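Local atomic coordinates of CdiI immunity protein (Cupriavidus taiwanensis, PDB entry 5T87), a protein that probably protects its producer cell by binding and neutralising the partner CdiA toxin of a contact-dependent growth inhibition system. Residues A74-L80 with L109-R113. Residues are numbered along the deposited sequence; the frame is centred on the assembly and turned at random.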
loop_
_atom_site.group_PDB
_atom_site.type_symbol
_atom_site.label_atom_id
_atom_site.label_comp_id
_atom_site.label_asym_id
_atom_site.label_seq_id
_atom_site.Cartn_x
_atom_site.Cartn_y
_atom_site.Cartn_z
ATOM N N ALA A 74 2.258 -2.448 -8.506
ATOM C CA ALA A 74 3.299 -3.434 -8.792
ATOM C C ALA A 74 2.875 -4.853 -8.412
ATOM O O ALA A 74 3.109 -5.802 -9.162
ATOM C CB ALA A 74 4.578 -3.072 -8.056
ATOM N N ARG A 75 2.272 -4.974 -7.237
ATOM C CA ARG A 75 1.690 -6.224 -6.780
ATOM C C ARG A 75 0.654 -6.795 -7.765
ATOM O O ARG A 75 0.619 -8.004 -7.997
ATOM C CB ARG A 75 1.069 -6.029 -5.380
ATOM C CG ARG A 75 0.158 -7.154 -4.918
ATOM C CD ARG A 75 -0.139 -7.076 -3.429
ATOM N NE ARG A 75 -0.890 -5.883 -3.003
ATOM C CZ ARG A 75 -2.185 -5.648 -3.238
ATOM N NH1 ARG A 75 -2.924 -6.500 -3.950
ATOM N NH2 ARG A 75 -2.746 -4.536 -2.773
ATOM N N ARG A 76 -0.169 -5.921 -8.339
ATOM C CA ARG A 76 -1.356 -6.348 -9.074
ATOM C C ARG A 76 -1.173 -6.536 -10.559
ATOM O O ARG A 76 -1.819 -7.406 -11.130
ATOM C CB ARG A 76 -2.505 -5.361 -8.862
ATOM C CG ARG A 76 -3.143 -5.424 -7.477
ATOM C CD ARG A 76 -4.540 -4.815 -7.484
ATOM N NE ARG A 76 -4.552 -3.520 -8.160
ATOM C CZ ARG A 76 -5.066 -3.247 -9.361
ATOM N NH1 ARG A 76 -5.686 -4.176 -10.086
ATOM N NH2 ARG A 76 -4.971 -2.006 -9.829
ATOM N N ILE A 77 -0.301 -5.742 -11.183
ATOM C CA ILE A 77 -0.268 -5.592 -12.659
ATOM C C ILE A 77 0.908 -6.311 -13.361
ATOM O O ILE A 77 2.062 -5.906 -13.206
ATOM C CB ILE A 77 -0.320 -4.083 -13.018
ATOM C CG1 ILE A 77 -1.679 -3.520 -12.563
ATOM C CG2 ILE A 77 -0.085 -3.851 -14.512
ATOM C CD1 ILE A 77 -1.961 -2.101 -12.986
ATOM N N HIS A 78 0.598 -7.340 -14.163
ATOM C CA HIS A 78 1.636 -8.196 -14.773
ATOM C C HIS A 78 2.540 -7.420 -15.719
ATOM O O HIS A 78 3.742 -7.650 -15.745
ATOM C CB HIS A 78 1.037 -9.419 -15.501
ATOM C CG HIS A 78 2.011 -10.556 -15.699
ATOM N ND1 HIS A 78 3.060 -10.507 -16.603
ATOM C CD2 HIS A 78 2.080 -11.782 -15.118
ATOM C CE1 HIS A 78 3.733 -11.645 -16.562
ATOM N NE2 HIS A 78 3.161 -12.436 -15.670
ATOM N N ASP A 79 1.968 -6.474 -16.459
ATOM C CA ASP A 79 2.703 -5.759 -17.517
ATOM C C ASP A 79 3.239 -4.386 -17.108
ATOM O O ASP A 79 3.348 -3.479 -17.947
ATOM C CB ASP A 79 1.855 -5.660 -18.798
ATOM C CG ASP A 79 0.588 -4.828 -18.629
ATOM O OD1 ASP A 79 0.348 -4.213 -17.553
ATOM O OD2 ASP A 79 -0.182 -4.804 -19.610
ATOM N N LEU A 80 3.564 -4.216 -15.828
ATOM C CA LEU A 80 4.308 -3.031 -15.424
ATOM C C LEU A 80 5.687 -2.971 -16.118
ATOM O O LEU A 80 6.249 -3.993 -16.510
ATOM C CB LEU A 80 4.485 -2.960 -13.898
ATOM C CG LEU A 80 5.648 -3.747 -13.292
ATOM C CD1 LEU A 80 5.742 -3.509 -11.800
ATOM C CD2 LEU A 80 5.512 -5.232 -13.569
ATOM N N LEU A 109 7.424 -4.840 -5.026
ATOM C CA LEU A 109 7.985 -5.051 -6.361
ATOM C C LEU A 109 8.785 -6.349 -6.444
ATOM O O LEU A 109 8.525 -7.190 -7.308
ATOM C CB LEU A 109 8.880 -3.878 -6.768
ATOM C CG LEU A 109 9.308 -3.817 -8.238
ATOM C CD1 LEU A 109 8.099 -3.712 -9.155
ATOM C CD2 LEU A 109 10.269 -2.658 -8.486
ATOM N N ARG A 110 9.720 -6.511 -5.513
ATOM C CA ARG A 110 10.632 -7.655 -5.507
ATOM C C ARG A 110 9.906 -9.006 -5.344
ATOM O O ARG A 110 10.322 -10.015 -5.921
ATOM C CB ARG A 110 11.691 -7.490 -4.404
ATOM C CG ARG A 110 12.563 -6.230 -4.508
ATOM C CD ARG A 110 13.749 -6.401 -5.447
ATOM N NE ARG A 110 14.379 -5.138 -5.879
ATOM C CZ ARG A 110 15.195 -4.370 -5.142
ATOM N NH1 ARG A 110 15.718 -3.260 -5.677
ATOM N NH2 ARG A 110 15.486 -4.686 -3.871
ATOM N N ILE A 111 8.823 -9.020 -4.572
ATOM C CA ILE A 111 8.077 -10.246 -4.298
ATOM C C ILE A 111 7.226 -10.620 -5.512
ATOM O O ILE A 111 7.370 -11.708 -6.077
ATOM C CB ILE A 111 7.166 -10.085 -3.049
ATOM C CG1 ILE A 111 8.001 -10.017 -1.753
ATOM C CG2 ILE A 111 6.112 -11.187 -2.978
ATOM C CD1 ILE A 111 8.458 -11.354 -1.196
ATOM N N PHE A 112 6.332 -9.715 -5.890
ATOM C CA PHE A 112 5.317 -10.013 -6.892
ATOM C C PHE A 112 5.829 -9.989 -8.318
ATOM O O PHE A 112 5.189 -10.559 -9.195
ATOM C CB PHE A 112 4.116 -9.065 -6.741
ATOM C CG PHE A 112 3.264 -9.394 -5.566
ATOM C CD1 PHE A 112 2.281 -10.367 -5.666
ATOM C CD2 PHE A 112 3.473 -8.776 -4.344
ATOM C CE1 PHE A 112 1.505 -10.711 -4.568
ATOM C CE2 PHE A 112 2.702 -9.114 -3.241
ATOM C CZ PHE A 112 1.718 -10.087 -3.352
ATOM N N ARG A 113 6.953 -9.325 -8.563
ATOM C CA ARG A 113 7.428 -9.128 -9.933
ATOM C C ARG A 113 8.861 -9.530 -10.257
ATOM O O ARG A 113 9.221 -9.508 -11.427
ATOM C CB ARG A 113 7.186 -7.668 -10.342
ATOM C CG ARG A 113 5.722 -7.254 -10.325
ATOM C CD ARG A 113 4.916 -8.052 -11.333
ATOM N NE ARG A 113 3.484 -8.007 -11.077
ATOM C CZ ARG A 113 2.628 -9.016 -11.257
ATOM N NH1 ARG A 113 3.036 -10.215 -11.672
ATOM N NH2 ARG A 113 1.344 -8.825 -10.999
#
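In this mainly helical protein, helices 60-76 and 96-114 are joined through helix 82-91; their C-terminal ends meet here, and the turn leading into helix 82-91 packs against the side chain of Arg113. Start at Ala74: its methyl points at the neighbouring helix and packs on Leu109, CB to CD1 3.7 Å. Its carbonyl has lost the usual i+4 donor, since the chain leaves helical geometry at Ile77 and His78 N ends up 5.8 Å from Ala74 O. Arg113 supplies the missing donor from the side, with NE of Arg113 hydrogen-bonded to O of Ala74 at 2.9 Å. At Arg75 the aliphatic stem lies over the Phe112 ring, with CG of Arg75 3.5 Å from the ring centroid and almost on its normal, a CH-pi contact. Arg75 also packs on His48 of the CdiA toxin chain, and Phe112 on Asp54 of the same chain, so this pair reaches the complex interface. Arg76 turns away, its guanidinium bonding to the backbone of Ala36 and Glu39. Ile77 to Leu80 then form a type I beta turn, placing His78 N over one face of the Arg113 guanidinium. At the last position of the turn, Leu80 points back toward helix 96-114: its CD1 touches CD1 of Leu109 at 3.5 Å, and its CD2 rests 3.6 Å from CD of Arg113.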